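Local structure of aldehyde dehydrogenase (Staphylococcus aureus, 6K10) at residues A[372-377]-A[398-403]; A[238-243]-A[273-278]; A[121-126]-A[244-249]. The protein oxidises the carotenoid aldehyde 4,4'-diaponeurosporen-4-al to 4,4'-diaponeurosporenoic acid with NAD+, a step in the biosynthesis of the pigment staphyloxanthin. The protein carries 1 engineered substitution. One frame throughout, in Å; residues are numbered along the deposited sequence.

Contact 1 of 3, residues A[372-377]-A[398-403]; sequences SLYLFS and NDTLMH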
loop_
_atom_site.group_PDB
_atom_site.type_symbol
_atom_site.label_atom_id
_atom_site.label_comp_id
_atom_site.label_asym_id
_atom_site.label_seq_id
_atom_site.Cartn_x
_atom_site.Cartn_y
_atom_site.Cartn_z
ATOM N N SER A 372 -2.662 -9.320 -15.886
ATOM C CA SER A 372 -3.418 -10.553 -15.774
ATOM C C SER A 372 -2.694 -11.675 -16.500
ATOM O O SER A 372 -1.846 -11.445 -17.363
ATOM C CB SER A 372 -4.849 -10.394 -16.306
ATOM O OG SER A 372 -4.865 -10.229 -17.707
ATOM N N LEU A 373 -3.026 -12.902 -16.107
ATOM C CA LEU A 373 -2.556 -14.103 -16.781
ATOM C C LEU A 373 -3.678 -15.126 -16.767
ATOM O O LEU A 373 -4.405 -15.242 -15.779
ATOM C CB LEU A 373 -1.302 -14.686 -16.119
ATOM C CG LEU A 373 -0.711 -15.963 -16.739
ATOM C CD1 LEU A 373 0.808 -15.953 -16.671
ATOM C CD2 LEU A 373 -1.261 -17.213 -16.058
ATOM N N TYR A 374 -3.805 -15.872 -17.861
ATOM C CA TYR A 374 -4.826 -16.900 -17.979
ATOM C C TYR A 374 -4.186 -18.209 -18.409
ATOM O O TYR A 374 -3.266 -18.225 -19.229
ATOM C CB TYR A 374 -5.917 -16.480 -18.964
ATOM C CG TYR A 374 -6.457 -15.096 -18.681
ATOM C CD1 TYR A 374 -7.308 -14.872 -17.610
ATOM C CD2 TYR A 374 -6.100 -14.011 -19.476
ATOM C CE1 TYR A 374 -7.796 -13.605 -17.333
ATOM C CE2 TYR A 374 -6.588 -12.743 -19.210
ATOM C CZ TYR A 374 -7.435 -12.546 -18.142
ATOM O OH TYR A 374 -7.917 -11.283 -17.882
ATOM N N LEU A 375 -4.675 -19.306 -17.837
ATOM C CA LEU A 375 -4.238 -20.645 -18.197
ATOM C C LEU A 375 -5.457 -21.501 -18.477
ATOM O O LEU A 375 -6.371 -21.568 -17.650
ATOM C CB LEU A 375 -3.396 -21.283 -17.088
ATOM C CG LEU A 375 -3.156 -22.784 -17.267
ATOM C CD1 LEU A 375 -2.277 -23.054 -18.481
ATOM C CD2 LEU A 375 -2.548 -23.389 -16.017
ATOM N N PHE A 376 -5.472 -22.145 -19.639
ATOM C CA PHE A 376 -6.502 -23.112 -19.988
ATOM C C PHE A 376 -5.873 -24.493 -19.967
ATOM O O PHE A 376 -4.960 -24.780 -20.754
ATOM C CB PHE A 376 -7.135 -22.797 -21.345
ATOM C CG PHE A 376 -8.081 -21.632 -21.296
ATOM C CD1 PHE A 376 -7.615 -20.342 -21.460
ATOM C CD2 PHE A 376 -9.427 -21.826 -21.034
ATOM C CE1 PHE A 376 -8.479 -19.262 -21.392
ATOM C CE2 PHE A 376 -10.295 -20.752 -20.968
ATOM C CZ PHE A 376 -9.821 -19.468 -21.147
ATOM N N SER A 377 -6.347 -25.330 -19.047
ATOM C CA SER A 377 -5.759 -26.631 -18.786
ATOM C C SER A 377 -6.735 -27.447 -17.962
ATOM O O SER A 377 -7.493 -26.897 -17.161
ATOM C CB SER A 377 -4.420 -26.498 -18.045
ATOM O OG SER A 377 -3.860 -27.768 -17.743
ATOM N N ASN A 398 -9.008 -21.424 -16.743
ATOM C CA ASN A 398 -10.129 -21.815 -17.603
ATOM C C ASN A 398 -11.185 -20.713 -17.706
ATOM O O ASN A 398 -12.384 -20.983 -17.803
ATOM C CB ASN A 398 -10.751 -23.135 -17.138
ATOM C CG ASN A 398 -9.865 -24.331 -17.437
ATOM O OD1 ASN A 398 -9.051 -24.295 -18.360
ATOM N ND2 ASN A 398 -10.024 -25.402 -16.662
ATOM N N ASP A 399 -10.734 -19.459 -17.705
ATOM C CA ASP A 399 -11.598 -18.314 -17.966
ATOM C C ASP A 399 -10.706 -17.122 -18.282
ATOM O O ASP A 399 -9.484 -17.189 -18.150
ATOM C CB ASP A 399 -12.517 -18.007 -16.776
ATOM C CG ASP A 399 -13.822 -17.350 -17.195
ATOM O OD1 ASP A 399 -14.011 -17.106 -18.407
ATOM O OD2 ASP A 399 -14.654 -17.064 -16.307
ATOM N N THR A 400 -11.331 -16.030 -18.721
ATOM C CA THR A 400 -10.637 -14.755 -18.848
ATOM C C THR A 400 -11.540 -13.639 -18.343
ATOM O O THR A 400 -12.768 -13.755 -18.368
ATOM C CB THR A 400 -10.191 -14.436 -20.295
ATOM O OG1 THR A 400 -11.327 -14.092 -21.097
ATOM C CG2 THR A 400 -9.447 -15.612 -20.932
ATOM N N LEU A 401 -10.904 -12.573 -17.848
ATOM C CA LEU A 401 -11.542 -11.302 -17.505
ATOM C C LEU A 401 -12.398 -11.347 -16.240
ATOM O O LEU A 401 -12.402 -10.382 -15.469
ATOM C CB LEU A 401 -12.375 -10.794 -18.690
ATOM C CG LEU A 401 -13.233 -9.540 -18.501
ATOM C CD1 LEU A 401 -12.368 -8.295 -18.398
ATOM C CD2 LEU A 401 -14.219 -9.400 -19.647
ATOM N N MET A 402 -13.106 -12.454 -15.997
ATOM C CA MET A 402 -14.145 -12.473 -14.968
ATOM C C MET A 402 -13.615 -12.394 -13.538
ATOM O O MET A 402 -14.423 -12.230 -12.617
ATOM C CB MET A 402 -15.017 -13.722 -15.114
ATOM C CG MET A 402 -15.877 -13.738 -16.370
ATOM S SD MET A 402 -16.780 -12.193 -16.623
ATOM C CE MET A 402 -18.055 -12.315 -15.370
ATOM N N HIS A 403 -12.302 -12.498 -13.313
ATOM C CA HIS A 403 -11.809 -12.335 -11.948
ATOM C C HIS A 403 -11.983 -10.905 -11.446
ATOM O O HIS A 403 -11.900 -10.670 -10.236
ATOM C CB HIS A 403 -10.343 -12.771 -11.839
ATOM C CG HIS A 403 -9.393 -11.957 -12.664
ATOM N ND1 HIS A 403 -9.467 -11.889 -14.039
ATOM C CD2 HIS A 403 -8.333 -11.194 -12.306
ATOM C CE1 HIS A 403 -8.499 -11.113 -14.492
ATOM N NE2 HIS A 403 -7.797 -10.677 -13.461
#
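Thr400 crosses the Tyr374 ring at about a right angle and sets CB over its centre, 3.8 Å from the centroid and 7° off the normal, a CH-pi contact. With CG2 beside its backbone N, Thr400 also pushes this methyl against the edge of the Phe376 ring, 3.8 Å from CE1, while OG1 turns off to the carbonyl of Arg238. Both aromatic residues carry CG anti to the carbonyl carbon, and Phe376 brings one face over Asn398 N. Strand 372-376 belongs to the mixed sheet of the aldehyde dehydrogenase catalytic domain and runs parallel to strand 394-397; 398-403 prolongs the latter, Asn398 N donating almost straight to Leu375 O (2.8 Å, 167°). The Asn398 amide then grips Ser377 at two points. Its OD1 receives Ser377 N on a lone pair at 3.0 Å, and ND2 reaches Ser377 O from above the carbonyl plane. At the other end His403 presents its ring edge to the tyrosine hydroxyl, CE1 lying 3.4 Å from Tyr374 OH, ring planes 73° apart. That hydroxyl is hydrogen-bonded to Val252 O, next to the predicted nucleophile position Ser251, an engineered residue.

Contact 2 of 3, residues A[238-243]-A[273-278]; sequences RICFGK and KTLREF
The helical segments 238-243 and 273-278, on helices 232-244 and 264-279, cross at -58° with their axes 10.0 Å apart. The backbones come nearest where Cys240 CA lies 7.1 Å from Leu275 CA, and Cys240 fills the gap. Its CB points at the partner helix, and SG stands anti to the carbonyl carbon (chi1 -74°), which sends the sulfur to Leu275, 3.7 Å from CD2. The same Cys240 CB meets Phe278 CE2 at 3.7 Å and Thr274 CG2 at 3.9 Å, so three residues along one turn hold this small side chain. Thr274 keeps its methyl anti to its backbone N; there it rests over the rim of one face of the Phe278 ring, 3.5 Å above the plane. The ring in turn directs its edge at the backbone, CE2 3.8 Å from Phe241 N. The contact is thus apolar, whereas the Thr274 hydroxyl is hydrogen-bonded to Ser236 and Lys233, earlier on helix 232-244, and to Ala270 O one turn back in its own helix. Helix 232-244 is the crossover between adjacent parallel strands 223-226 and 256-260, a beta-alpha-beta unit of the catalytic domain; helix 264-279 packs against it, Leu275 also touching Phe314 of strand 312-314. Arg238 and Ile239 lean on Phe376 of strand 372-376, and Phe278 and Phe241 touch Pro451 and His449 of the second subunit.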
loop_
_atom_site.group_PDB
_atom_site.type_symbol
_atom_site.label_atom_id
_atom_site.label_comp_id
_atom_site.label_asym_id
_atom_site.label_seq_id
_atom_site.Cartn_x
_atom_site.Cartn_y
_atom_site.Cartn_z
ATOM N N ARG A 238 -14.279 -18.529 -24.011
ATOM C CA ARG A 238 -13.938 -17.649 -22.898
ATOM C C ARG A 238 -12.798 -16.699 -23.256
ATOM O O ARG A 238 -12.740 -15.574 -22.748
ATOM C CB ARG A 238 -13.614 -18.493 -21.663
ATOM C CG ARG A 238 -14.812 -19.340 -21.239
ATOM C CD ARG A 238 -14.527 -20.328 -20.120
ATOM N NE ARG A 238 -15.750 -21.060 -19.792
ATOM C CZ ARG A 238 -15.846 -22.029 -18.888
ATOM N NH1 ARG A 238 -14.782 -22.418 -18.198
ATOM N NH2 ARG A 238 -17.018 -22.616 -18.682
ATOM N N ILE A 239 -11.897 -17.120 -24.146
ATOM C CA ILE A 239 -10.852 -16.219 -24.630
ATOM C C ILE A 239 -11.467 -15.091 -25.453
ATOM O O ILE A 239 -11.178 -13.907 -25.230
ATOM C CB ILE A 239 -9.795 -16.993 -25.447
ATOM C CG1 ILE A 239 -8.889 -17.815 -24.529
ATOM C CG2 ILE A 239 -8.954 -16.034 -26.286
ATOM C CD1 ILE A 239 -8.120 -18.922 -25.246
ATOM N N CYS A 240 -12.327 -15.441 -26.416
ATOM C CA CYS A 240 -12.944 -14.422 -27.264
ATOM C C CYS A 240 -13.802 -13.465 -26.449
ATOM O O CYS A 240 -13.855 -12.265 -26.742
ATOM C CB CYS A 240 -13.779 -15.086 -28.361
ATOM S SG CYS A 240 -12.829 -15.844 -29.699
ATOM N N PHE A 241 -14.487 -13.982 -25.427
ATOM C CA PHE A 241 -15.267 -13.135 -24.536
ATOM C C PHE A 241 -14.397 -12.058 -23.893
ATOM O O PHE A 241 -14.731 -10.868 -23.924
ATOM C CB PHE A 241 -15.941 -13.995 -23.460
ATOM C CG PHE A 241 -16.558 -13.196 -22.348
ATOM C CD1 PHE A 241 -17.785 -12.583 -22.513
ATOM C CD2 PHE A 241 -15.910 -13.062 -21.132
ATOM C CE1 PHE A 241 -18.353 -11.851 -21.490
ATOM C CE2 PHE A 241 -16.474 -12.331 -20.108
ATOM C CZ PHE A 241 -17.696 -11.724 -20.285
ATOM N N GLY A 242 -13.269 -12.460 -23.303
ATOM C CA GLY A 242 -12.392 -11.503 -22.653
ATOM C C GLY A 242 -11.570 -10.666 -23.611
ATOM O O GLY A 242 -11.168 -9.553 -23.254
ATOM N N LYS A 243 -11.320 -11.169 -24.818
ATOM C CA LYS A 243 -10.477 -10.462 -25.773
ATOM C C LYS A 243 -11.242 -9.411 -26.569
ATOM O O LYS A 243 -10.753 -8.291 -26.734
ATOM C CB LYS A 243 -9.818 -11.454 -26.738
ATOM C CG LYS A 243 -9.107 -10.801 -27.916
ATOM C CD LYS A 243 -8.000 -9.875 -27.433
ATOM C CE LYS A 243 -7.045 -9.499 -28.553
ATOM N NZ LYS A 243 -5.859 -8.761 -28.025
ATOM N N LYS A 273 -14.480 -20.201 -35.352
ATOM C CA LYS A 273 -15.873 -20.618 -35.246
ATOM C C LYS A 273 -16.616 -19.808 -34.191
ATOM O O LYS A 273 -17.760 -19.390 -34.408
ATOM C CB LYS A 273 -15.943 -22.108 -34.916
ATOM C CG LYS A 273 -17.338 -22.603 -34.596
ATOM C CD LYS A 273 -17.312 -24.066 -34.201
ATOM C CE LYS A 273 -17.942 -24.942 -35.264
ATOM N NZ LYS A 273 -18.080 -26.349 -34.797
ATOM N N THR A 274 -15.982 -19.582 -33.040
ATOM C CA THR A 274 -16.616 -18.827 -31.963
ATOM C C THR A 274 -16.900 -17.392 -32.393
ATOM O O THR A 274 -17.970 -16.843 -32.106
ATOM C CB THR A 274 -15.721 -18.850 -30.723
ATOM O OG1 THR A 274 -15.712 -20.166 -30.160
ATOM C CG2 THR A 274 -16.212 -17.854 -29.682
ATOM N N LEU A 275 -15.944 -16.771 -33.087
ATOM C CA LEU A 275 -16.139 -15.402 -33.552
ATOM C C LEU A 275 -17.325 -15.301 -34.503
ATOM O O LEU A 275 -18.085 -14.327 -34.459
ATOM C CB LEU A 275 -14.860 -14.895 -34.216
ATOM C CG LEU A 275 -13.706 -14.655 -33.243
ATOM C CD1 LEU A 275 -12.393 -14.429 -33.979
ATOM C CD2 LEU A 275 -14.031 -13.477 -32.339
ATOM N N ARG A 276 -17.510 -16.306 -35.363
ATOM C CA ARG A 276 -18.684 -16.325 -36.229
ATOM C C ARG A 276 -19.963 -16.519 -35.420
ATOM O O ARG A 276 -20.996 -15.911 -35.725
ATOM C CB ARG A 276 -18.542 -17.420 -37.287
ATOM C CG ARG A 276 -17.431 -17.163 -38.294
ATOM C CD ARG A 276 -17.546 -15.774 -38.899
ATOM N NE ARG A 276 -16.426 -15.471 -39.786
ATOM C CZ ARG A 276 -16.144 -14.257 -40.244
ATOM N NH1 ARG A 276 -15.104 -14.073 -41.046
ATOM N NH2 ARG A 276 -16.898 -13.223 -39.896
ATOM N N GLU A 277 -19.913 -17.363 -34.385
ATOM C CA GLU A 277 -21.065 -17.525 -33.503
ATOM C C GLU A 277 -21.383 -16.228 -32.771
ATOM O O GLU A 277 -22.555 -15.867 -32.608
ATOM C CB GLU A 277 -20.800 -18.647 -32.500
ATOM C CG GLU A 277 -20.776 -20.037 -33.104
ATOM C CD GLU A 277 -20.213 -21.075 -32.151
ATOM O OE1 GLU A 277 -19.581 -20.681 -31.147
ATOM O OE2 GLU A 277 -20.404 -22.281 -32.404
ATOM N N PHE A 278 -20.345 -15.519 -32.319
ATOM C CA PHE A 278 -20.537 -14.268 -31.591
ATOM C C PHE A 278 -21.112 -13.187 -32.494
ATOM O O PHE A 278 -22.115 -12.546 -32.158
ATOM C CB PHE A 278 -19.205 -13.776 -31.020
ATOM C CG PHE A 278 -18.783 -14.451 -29.748
ATOM C CD1 PHE A 278 -19.359 -15.639 -29.336
ATOM C CD2 PHE A 278 -17.784 -13.890 -28.968
ATOM C CE1 PHE A 278 -18.952 -16.250 -28.163
ATOM C CE2 PHE A 278 -17.371 -14.495 -27.798
ATOM C CZ PHE A 278 -17.954 -15.677 -27.395
#

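Contact 3 of 3, residues A[121-126]-A[244-249]; sequences FNYPFQ and FTNAGQ
Asn122 takes the crowded first torsion, CG between its backbone N and carbonyl carbon (chi1 59°), while Asn246 swings CG anti to its backbone N (chi1 -155°); the two amides thereby reach across to each other's loop. Asn246 ND2 donates to Asn122 O at 2.9 Å, coming from well above the carbonyl plane. The same nitrogen bonds to Gln249 O within its own loop, so it bridges the two backbones. Gln249 O is gripped a second time by Asn122 ND2 at 3.1 Å, and lies almost exactly in the Asn122 amide plane. Asn246 ND2 also sits over the rim of one face of the Tyr123 ring, 3.5 Å above its plane, with ring and amide planes steeply inclined as the side chains slide past one another. Beyond it Asn246 CB comes 3.5 Å from Tyr123 OH, a hydroxyl that is bonded to Thr250. Gln249, extended beyond CG, ties NE2 back to Asn246 O at 3.0 Å in a nearly straight bond (166°). Its OE1 meets the edge of the Phe121 ring, 3.6 Å from CE1. These bonds fix the loop just ahead of Ser251, an engineered residue at the predicted nucleophile position, whose side chain is about 5 Å from that of Asn122. Asn122 probably contributes to the oxyanion hole, as the equivalent asparagine does in other aldehyde dehydrogenases. The 121-126 loop leads from strand 104-118 into helix 126-138, against helix 63-89, whereas 244-249 lies in the loop from helix 232-244 to strand 256-260.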
loop_
_atom_site.group_PDB
_atom_site.type_symbol
_atom_site.label_atom_id
_atom_site.label_comp_id
_atom_site.label_asym_id
_atom_site.label_seq_id
_atom_site.Cartn_x
_atom_site.Cartn_y
_atom_site.Cartn_z
ATOM N N PHE A 121 -9.372 6.131 -21.150
ATOM C CA PHE A 121 -10.455 6.191 -22.124
ATOM C C PHE A 121 -11.258 4.901 -22.256
ATOM O O PHE A 121 -12.380 4.954 -22.772
ATOM C CB PHE A 121 -9.896 6.560 -23.510
ATOM C CG PHE A 121 -9.129 5.435 -24.178
ATOM C CD1 PHE A 121 -9.791 4.434 -24.874
ATOM C CD2 PHE A 121 -7.749 5.400 -24.137
ATOM C CE1 PHE A 121 -9.099 3.408 -25.482
ATOM C CE2 PHE A 121 -7.049 4.380 -24.758
ATOM C CZ PHE A 121 -7.726 3.384 -25.434
ATOM N N ASN A 122 -10.714 3.748 -21.851
ATOM C CA ASN A 122 -11.275 2.482 -22.317
ATOM C C ASN A 122 -12.525 2.062 -21.553
ATOM O O ASN A 122 -13.472 1.551 -22.161
ATOM C CB ASN A 122 -10.205 1.384 -22.271
ATOM C CG ASN A 122 -9.631 1.163 -20.886
ATOM O OD1 ASN A 122 -9.370 2.107 -20.146
ATOM N ND2 ASN A 122 -9.414 -0.102 -20.536
ATOM N N TYR A 123 -12.555 2.249 -20.236
ATOM C CA TYR A 123 -13.783 2.157 -19.452
ATOM C C TYR A 123 -13.930 3.490 -18.732
ATOM O O TYR A 123 -13.750 3.584 -17.510
ATOM C CB TYR A 123 -13.766 0.973 -18.489
ATOM C CG TYR A 123 -13.729 -0.357 -19.208
ATOM C CD1 TYR A 123 -12.531 -0.873 -19.685
ATOM C CD2 TYR A 123 -14.891 -1.082 -19.434
ATOM C CE1 TYR A 123 -12.489 -2.080 -20.352
ATOM C CE2 TYR A 123 -14.858 -2.294 -20.098
ATOM C CZ TYR A 123 -13.654 -2.786 -20.557
ATOM O OH TYR A 123 -13.613 -3.990 -21.222
ATOM N N PRO A 124 -14.257 4.549 -19.479
ATOM C CA PRO A 124 -14.065 5.912 -18.961
ATOM C C PRO A 124 -15.021 6.278 -17.849
ATOM O O PRO A 124 -14.748 7.232 -17.110
ATOM C CB PRO A 124 -14.288 6.786 -20.200
ATOM C CG PRO A 124 -15.217 5.981 -21.056
ATOM C CD PRO A 124 -14.871 4.537 -20.818
ATOM N N PHE A 125 -16.126 5.553 -17.704
ATOM C CA PHE A 125 -17.083 5.796 -16.633
ATOM C C PHE A 125 -16.742 4.956 -15.403
ATOM O O PHE A 125 -16.574 5.495 -14.305
ATOM C CB PHE A 125 -18.500 5.508 -17.145
ATOM C CG PHE A 125 -19.582 5.732 -16.130
ATOM C CD1 PHE A 125 -20.005 4.700 -15.311
ATOM C CD2 PHE A 125 -20.190 6.971 -16.009
ATOM C CE1 PHE A 125 -21.004 4.901 -14.380
ATOM C CE2 PHE A 125 -21.193 7.177 -15.082
ATOM C CZ PHE A 125 -21.601 6.141 -14.266
ATOM N N GLN A 126 -16.616 3.637 -15.584
ATOM C CA GLN A 126 -16.331 2.746 -14.460
ATOM C C GLN A 126 -15.018 3.098 -13.772
ATOM O O GLN A 126 -14.926 3.057 -12.539
ATOM C CB GLN A 126 -16.316 1.290 -14.934
ATOM C CG GLN A 126 -15.458 0.348 -14.097
ATOM C CD GLN A 126 -16.091 -0.029 -12.773
ATOM O OE1 GLN A 126 -17.217 0.369 -12.468
ATOM N NE2 GLN A 126 -15.368 -0.806 -11.976
ATOM N N PHE A 244 -12.433 -9.735 -27.063
ATOM C CA PHE A 244 -13.112 -8.874 -28.021
ATOM C C PHE A 244 -14.249 -8.066 -27.411
ATOM O O PHE A 244 -14.884 -7.280 -28.121
ATOM C CB PHE A 244 -13.588 -9.719 -29.202
ATOM C CG PHE A 244 -12.450 -10.326 -29.965
ATOM C CD1 PHE A 244 -11.627 -9.526 -30.741
ATOM C CD2 PHE A 244 -12.154 -11.673 -29.851
ATOM C CE1 PHE A 244 -10.552 -10.066 -31.421
ATOM C CE2 PHE A 244 -11.082 -12.220 -30.532
ATOM C CZ PHE A 244 -10.281 -11.414 -31.319
ATOM N N THR A 245 -14.511 -8.232 -26.118
ATOM C CA THR A 245 -15.227 -7.211 -25.369
ATOM C C THR A 245 -14.471 -5.890 -25.464
ATOM O O THR A 245 -13.243 -5.853 -25.338
ATOM C CB THR A 245 -15.373 -7.637 -23.904
ATOM O OG1 THR A 245 -16.293 -8.732 -23.810
ATOM C CG2 THR A 245 -15.869 -6.481 -23.042
ATOM N N ASN A 246 -15.210 -4.806 -25.713
ATOM C CA ASN A 246 -14.645 -3.458 -25.847
ATOM C C ASN A 246 -13.605 -3.385 -26.962
ATOM O O ASN A 246 -12.695 -2.552 -26.919
ATOM C CB ASN A 246 -14.047 -2.966 -24.525
ATOM C CG ASN A 246 -14.004 -1.450 -24.431
ATOM O OD1 ASN A 246 -14.809 -0.754 -25.052
ATOM N ND2 ASN A 246 -13.057 -0.934 -23.656
ATOM N N ALA A 247 -13.735 -4.257 -27.964
ATOM C CA ALA A 247 -12.818 -4.310 -29.103
ATOM C C ALA A 247 -11.367 -4.464 -28.649
ATOM O O ALA A 247 -10.444 -3.915 -29.250
ATOM C CB ALA A 247 -12.979 -3.081 -30.001
ATOM N N GLY A 248 -11.163 -5.213 -27.568
ATOM C CA GLY A 248 -9.826 -5.481 -27.078
ATOM C C GLY A 248 -9.204 -4.388 -26.238
ATOM O O GLY A 248 -8.058 -4.547 -25.802
ATOM N N GLN A 249 -9.919 -3.296 -25.985
ATOM C CA GLN A 249 -9.363 -2.158 -25.256
ATOM C C GLN A 249 -9.569 -2.365 -23.753
ATOM O O GLN A 249 -10.335 -1.671 -23.083
ATOM C CB GLN A 249 -9.989 -0.865 -25.762
ATOM C CG GLN A 249 -9.806 -0.699 -27.270
ATOM C CD GLN A 249 -10.632 0.423 -27.863
ATOM O OE1 GLN A 249 -10.095 1.451 -28.278
ATOM N NE2 GLN A 249 -11.944 0.225 -27.924
#

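How the contacts relate
Contact 3 spans the two sheets of the fold: its loop 121-126 follows strand 104-118 of one, and its loop 244-249 precedes strand 256-260 of the other. Contacts 1 and 2 both belong to the latter part, their centres 14 Å apart, and helix 232-244 joins them through Arg238. The same helix runs straight into contact 3, centred 16 Å from contact 2, so one helix connects packing that faces the second subunit, touched by contacts 1 and 2, to the loop before the active-site position. Along the chain, contacts 2 and 3 interleave, and both close before contact 1 opens. Contacts 1 and 3, 18 Å apart between centres, approach Ser251 from different parts of the chain.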